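Local structure of elastinolytic metalloprotease (Pseudoalteromonas sp. CF6-2, 6IK4) at residues A20-G25 and N146-S151; P29-D34 and G127-L132. The protein is a zinc-dependent M23 peptidase, of which this chain is the catalytic part, and probably cleaves elastin and the peptide links of bacterial peptidoglycan. All blocks are in the same frame, centred on the assembly; numbering follows the deposited sequence.

Interaction 1: residues A20-G25 and N146-S151; sequences AHSNTG and NSNYDS. With ZN (zinc ion), chain B.
In the zinc site of the M23 peptidase domain, the phenol ring of Tyr-149 lies over one face of the metal-bound imidazole of His-21. The rings make an offset stack, with centroids 4.0 Å apart and planes at 20°. Tyr-149 CE1 sits over the middle of the imidazole, whereas His-21 CG, 3.3 Å from Tyr-149 CE1, meets the phenol ring near its rim. His-21 CB completes the overlap with a CH-pi contact over the centre of the tyrosine face. Histidine suits this place because its two nitrogens point to different partners: with CG between backbone N and carbonyl carbon (chi1 51°), its face meets Tyr-149 while NE2 binds the zinc ion at 2.1 Å, and ND1 hydrogen-bonds to the carbonyl O of Gly-19, fixing the ring's rotation. The loops are joined beside the stack. Asn-148 OD1 accepts a nearly straight bond (171°) from Ser-22 N at 2.8 Å, while its ND2 is turned to Gly-27 O. Tyr-149 N donates to Ala-20 O at 2.9 Å from above the carbonyl plane. Tyr-149 occupies the third position of a type II turn, Ser-147 to Asp-150, and a water links Ala-20 O with Asp-150 O. Gly-25 has a positive phi and lies against the tyrosine, where a side chain would collide with Tyr-149 OH. With Asp-34 and His-120, His-21 forms the two-histidine, one-aspartate zinc site characteristic of M23 metallopeptidases.

Interaction 2: residues P29-D34 and G127-L132; sequences PYSSLD and GQQVSL. With ZN (zinc ion), chain B.
Gln-129 and Ser-31 meet tip to tip through OE1 and OG. The Gln-129 chain leaves with CG between the backbone N and carbonyl carbon (chi1 71°) and then runs extended, which brings OE1 within 2.6 Å of Ser-31 OG. The serine hydroxyl donates in the plane of the carboxamide, onto a lone pair of OE1; the same oxygen also accepts the backbone N-H of Asn-23, so two bonds grip it. An alanine in place of Gln-129 would probably leave both the Ser-31 hydroxyl and the Asn-23 N-H without their shared acceptor. The ring of Pro-29 crosses the glutamine chain obliquely, its CD 3.8 Å from Gln-129 CG, while Pro-29 CB rests against Ser-131 CB, also at 3.8 Å. This compact ring, preceded by a cis peptide bond, offers a rigid apolar surface where the chain turns.

Both segments hydrogen-bond to strand 119-125 of the main antiparallel sheet, Ser-31 and Val-130 each through the backbone of Leu-123. Ser-31 and Ser-32 form a classic beta bulge opposite His-21, and strand 32-36 carries Asp-34, whose OD1 binds the zinc ion at 2.0 Å.

Beyond the proline, Tyr-30, at the centre of an inverse gamma turn, offers its O to Leu-132 N at 2.9 Å. The end of the Leu-132 side chain comes close to strand 32-34: CG packs against Ser-31 O, and CD1 presses tightly on Leu-33 CG at 3.5 Å, one buried leucine meeting another. A water bridges Tyr-30 N and Ser-131 OG, the latter also bonded to His-133 N.

The two contacts touch and share the zinc ion, interaction 1 supplying His-21 and interaction 2 Asp-34. Interaction 1 joins two irregular loops; it is the more peripheral, and its Tyr-149 is exposed. Its chemistry is aromatic and metal-centred, with an asparagine and backbone groups tying the loops. Interaction 2 lies nearer the centre of the chain, on segments that belong partly to strands of the main sheet, and it combines buried leucine packing with a serine-glutamine bond. The backbone joins them directly, His-21 O lying 2.7 Å from Ser-32 N in a probable hydrogen bond. Segment 20-25 is thus held by loop 146-151 and by the segments of interaction 2, while Tyr-30 touches Asn-148 and Asp-34 touches Tyr-149.

Interaction 1: residues A20-G25 and N146-S151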
loop_
_atom_site.group_PDB
_atom_site.type_symbol
_atom_site.label_atom_id
_atom_site.label_comp_id
_atom_site.label_asym_id
_atom_site.label_seq_id
_atom_site.Cartn_x
_atom_site.Cartn_y
_atom_site.Cartn_z
ATOM N N ALA A 20 -9.364 4.440 -2.797
ATOM C CA ALA A 20 -8.970 3.299 -3.614
ATOM C C ALA A 20 -8.937 3.677 -5.089
ATOM O O ALA A 20 -9.766 4.457 -5.571
ATOM C CB ALA A 20 -9.929 2.126 -3.381
ATOM N N HIS A 21 -7.951 3.132 -5.804
ATOM C CA HIS A 21 -7.788 3.395 -7.225
ATOM C C HIS A 21 -7.145 2.187 -7.881
ATOM O O HIS A 21 -6.596 1.307 -7.213
ATOM C CB HIS A 21 -6.953 4.667 -7.485
ATOM C CG HIS A 21 -5.651 4.712 -6.736
ATOM N ND1 HIS A 21 -5.584 4.952 -5.378
ATOM C CD2 HIS A 21 -4.369 4.564 -7.154
ATOM C CE1 HIS A 21 -4.319 4.950 -4.993
ATOM N NE2 HIS A 21 -3.562 4.714 -6.051
ATOM N N SER A 22 -7.233 2.141 -9.209
ATOM C CA SER A 22 -6.527 1.104 -9.938
ATOM C C SER A 22 -5.028 1.379 -9.908
ATOM O O SER A 22 -4.569 2.464 -9.523
ATOM C CB SER A 22 -7.017 1.019 -11.386
ATOM O OG SER A 22 -6.325 1.969 -12.185
ATOM N N ASN A 23 -4.258 0.383 -10.357
ATOM C CA ASN A 23 -2.809 0.512 -10.338
ATOM C C ASN A 23 -2.347 1.727 -11.127
ATOM O O ASN A 23 -1.370 2.375 -10.741
ATOM C CB ASN A 23 -2.150 -0.752 -10.887
ATOM C CG ASN A 23 -0.642 -0.714 -10.755
ATOM O OD1 ASN A 23 -0.111 -0.378 -9.696
ATOM N ND2 ASN A 23 0.060 -1.040 -11.837
ATOM N N THR A 24 -3.051 2.068 -12.213
ATOM C CA THR A 24 -2.691 3.234 -13.016
ATOM C C THR A 24 -3.425 4.497 -12.611
ATOM O O THR A 24 -3.000 5.588 -13.006
ATOM C CB THR A 24 -2.987 2.992 -14.498
ATOM O OG1 THR A 24 -4.398 2.818 -14.667
ATOM C CG2 THR A 24 -2.253 1.760 -15.000
ATOM N N GLY A 25 -4.514 4.380 -11.858
ATOM C CA GLY A 25 -5.358 5.512 -11.556
ATOM C C GLY A 25 -6.508 5.720 -12.517
ATOM O O GLY A 25 -7.299 6.644 -12.309
ATOM N N ASN A 146 -16.657 5.280 -5.704
ATOM C CA ASN A 146 -17.346 5.161 -6.986
ATOM C C ASN A 146 -16.516 5.640 -8.167
ATOM O O ASN A 146 -17.013 5.645 -9.300
ATOM C CB ASN A 146 -18.674 5.921 -6.928
ATOM C CG ASN A 146 -19.637 5.323 -5.919
ATOM O OD1 ASN A 146 -19.567 4.128 -5.603
ATOM N ND2 ASN A 146 -20.538 6.148 -5.401
ATOM N N SER A 147 -15.272 6.040 -7.938
ATOM C CA SER A 147 -14.362 6.425 -9.008
ATOM C C SER A 147 -12.947 6.295 -8.466
ATOM O O SER A 147 -12.742 6.177 -7.256
ATOM C CB SER A 147 -14.631 7.852 -9.491
ATOM O OG SER A 147 -14.438 8.764 -8.428
ATOM N N ASN A 148 -11.969 6.313 -9.373
ATOM C CA ASN A 148 -10.576 6.303 -8.939
ATOM C C ASN A 148 -10.293 7.459 -7.988
ATOM O O ASN A 148 -10.586 8.619 -8.294
ATOM C CB ASN A 148 -9.644 6.376 -10.137
ATOM C CG ASN A 148 -9.490 5.044 -10.812
ATOM O OD1 ASN A 148 -8.637 4.239 -10.429
ATOM N ND2 ASN A 148 -10.316 4.793 -11.825
ATOM N N TYR A 149 -9.732 7.124 -6.824
ATOM C CA TYR A 149 -9.289 8.043 -5.780
ATOM C C TYR A 149 -10.439 8.687 -5.022
ATOM O O TYR A 149 -10.205 9.610 -4.225
ATOM C CB TYR A 149 -8.387 9.152 -6.331
ATOM C CG TYR A 149 -7.111 8.687 -6.988
ATOM C CD1 TYR A 149 -6.013 8.290 -6.223
ATOM C CD2 TYR A 149 -6.989 8.674 -8.375
ATOM C CE1 TYR A 149 -4.831 7.885 -6.829
ATOM C CE2 TYR A 149 -5.813 8.264 -8.987
ATOM C CZ TYR A 149 -4.741 7.873 -8.213
ATOM O OH TYR A 149 -3.580 7.466 -8.834
ATOM N N ASP A 150 -11.671 8.243 -5.250
ATOM C CA ASP A 150 -12.822 8.811 -4.559
ATOM C C ASP A 150 -12.609 8.784 -3.049
ATOM O O ASP A 150 -12.390 7.721 -2.461
ATOM C CB ASP A 150 -14.074 8.023 -4.954
ATOM C CG ASP A 150 -15.351 8.575 -4.342
ATOM O OD1 ASP A 150 -15.328 9.669 -3.740
ATOM O OD2 ASP A 150 -16.394 7.900 -4.486
ATOM N N SER A 151 -12.640 9.965 -2.429
ATOM C CA SER A 151 -12.438 10.110 -0.991
ATOM C C SER A 151 -13.702 10.521 -0.241
ATOM O O SER A 151 -13.635 10.771 0.969
ATOM C CB SER A 151 -11.321 11.128 -0.717
ATOM O OG SER A 151 -11.759 12.444 -1.025
HETATM ZN ZN ZN B . -1.495 5.084 -6.087
HETATM O O HOH W 1 -12.337 4.945 -3.762
#

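Interaction 2: residues P29-D34 and G127-L132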
loop_
_atom_site.group_PDB
_atom_site.type_symbol
_atom_site.label_atom_id
_atom_site.label_comp_id
_atom_site.label_asym_id
_atom_site.label_seq_id
_atom_site.Cartn_x
_atom_site.Cartn_y
_atom_site.Cartn_z
ATOM N N PRO A 29 -9.779 -2.773 -11.729
ATOM C CA PRO A 29 -10.509 -2.638 -10.458
ATOM C C PRO A 29 -9.814 -1.647 -9.525
ATOM O O PRO A 29 -8.704 -1.238 -9.853
ATOM C CB PRO A 29 -10.465 -4.052 -9.885
ATOM C CG PRO A 29 -9.167 -4.601 -10.377
ATOM C CD PRO A 29 -8.837 -3.905 -11.693
ATOM N N TYR A 30 -10.433 -1.269 -8.400
ATOM C CA TYR A 30 -9.783 -0.356 -7.451
ATOM C C TYR A 30 -8.961 -1.208 -6.495
ATOM O O TYR A 30 -9.426 -1.623 -5.431
ATOM C CB TYR A 30 -10.797 0.504 -6.714
ATOM C CG TYR A 30 -11.665 1.302 -7.663
ATOM C CD1 TYR A 30 -11.203 1.653 -8.931
ATOM C CD2 TYR A 30 -12.952 1.681 -7.299
ATOM C CE1 TYR A 30 -12.013 2.375 -9.814
ATOM C CE2 TYR A 30 -13.760 2.397 -8.164
ATOM C CZ TYR A 30 -13.288 2.737 -9.419
ATOM O OH TYR A 30 -14.116 3.440 -10.266
ATOM N N SER A 31 -7.717 -1.442 -6.888
ATOM C CA SER A 31 -6.811 -2.393 -6.254
ATOM C C SER A 31 -5.792 -1.752 -5.324
ATOM O O SER A 31 -5.058 -2.478 -4.645
ATOM C CB SER A 31 -6.037 -3.133 -7.333
ATOM O OG SER A 31 -5.210 -2.209 -8.015
ATOM N N SER A 32 -5.690 -0.426 -5.314
ATOM C CA SER A 32 -4.529 0.244 -4.755
ATOM C C SER A 32 -4.934 1.360 -3.797
ATOM O O SER A 32 -6.013 1.946 -3.915
ATOM C CB SER A 32 -3.652 0.830 -5.876
ATOM O OG SER A 32 -3.264 -0.172 -6.810
ATOM N N LEU A 33 -4.032 1.655 -2.860
ATOM C CA LEU A 33 -4.157 2.758 -1.913
ATOM C C LEU A 33 -2.822 3.471 -1.836
ATOM O O LEU A 33 -1.770 2.833 -1.925
ATOM C CB LEU A 33 -4.551 2.254 -0.510
ATOM C CG LEU A 33 -5.925 1.595 -0.395
ATOM C CD1 LEU A 33 -5.984 0.715 0.853
ATOM C CD2 LEU A 33 -7.029 2.661 -0.356
ATOM N N ASP A 34 -2.856 4.795 -1.674
ATOM C CA ASP A 34 -1.647 5.575 -1.431
ATOM C C ASP A 34 -1.562 5.896 0.061
ATOM O O ASP A 34 -2.468 6.530 0.610
ATOM C CB ASP A 34 -1.646 6.856 -2.269
ATOM C CG ASP A 34 -1.615 6.567 -3.757
ATOM O OD1 ASP A 34 -1.155 5.476 -4.128
ATOM O OD2 ASP A 34 -2.036 7.425 -4.556
ATOM N N GLY A 127 -0.834 -12.720 -9.644
ATOM C CA GLY A 127 -0.079 -11.708 -10.363
ATOM C C GLY A 127 -0.907 -10.650 -11.057
ATOM O O GLY A 127 -0.342 -9.823 -11.787
ATOM N N GLN A 128 -2.221 -10.641 -10.857
ATOM C CA GLN A 128 -3.123 -9.673 -11.466
ATOM C C GLN A 128 -3.737 -8.807 -10.381
ATOM O O GLN A 128 -4.118 -9.310 -9.325
ATOM C CB GLN A 128 -4.245 -10.378 -12.238
ATOM C CG GLN A 128 -3.758 -11.254 -13.380
ATOM C CD GLN A 128 -3.096 -10.429 -14.464
ATOM O OE1 GLN A 128 -3.735 -9.580 -15.087
ATOM N NE2 GLN A 128 -1.809 -10.672 -14.695
ATOM N N GLN A 129 -3.878 -7.508 -10.639
ATOM C CA GLN A 129 -4.469 -6.671 -9.609
ATOM C C GLN A 129 -5.931 -7.059 -9.404
ATOM O O GLN A 129 -6.628 -7.476 -10.336
ATOM C CB GLN A 129 -4.323 -5.181 -9.969
ATOM C CG GLN A 129 -5.185 -4.738 -11.113
ATOM C CD GLN A 129 -4.979 -3.269 -11.447
ATOM O OE1 GLN A 129 -5.038 -2.396 -10.569
ATOM N NE2 GLN A 129 -4.737 -2.987 -12.725
ATOM N N VAL A 130 -6.389 -6.954 -8.155
ATOM C CA VAL A 130 -7.748 -7.323 -7.788
ATOM C C VAL A 130 -8.338 -6.222 -6.919
ATOM O O VAL A 130 -7.621 -5.454 -6.274
ATOM C CB VAL A 130 -7.810 -8.681 -7.054
ATOM C CG1 VAL A 130 -7.440 -9.810 -7.995
ATOM C CG2 VAL A 130 -6.875 -8.670 -5.859
ATOM N N SER A 131 -9.665 -6.158 -6.896
ATOM C CA SER A 131 -10.341 -5.084 -6.179
ATOM C C SER A 131 -10.094 -5.207 -4.684
ATOM O O SER A 131 -10.034 -6.314 -4.138
ATOM C CB SER A 131 -11.840 -5.112 -6.461
ATOM O OG SER A 131 -12.527 -4.193 -5.627
ATOM N N LEU A 132 -9.938 -4.058 -4.020
ATOM C CA LEU A 132 -9.846 -4.022 -2.566
ATOM C C LEU A 132 -11.203 -4.093 -1.889
ATOM O O LEU A 132 -11.256 -4.203 -0.658
ATOM C CB LEU A 132 -9.128 -2.747 -2.101
ATOM C CG LEU A 132 -7.627 -2.645 -2.395
ATOM C CD1 LEU A 132 -7.144 -1.232 -2.043
ATOM C CD2 LEU A 132 -6.849 -3.690 -1.619
HETATM ZN ZN ZN B . -1.495 5.084 -6.087
HETATM O O HOH W 2 -13.092 -2.247 -7.763
#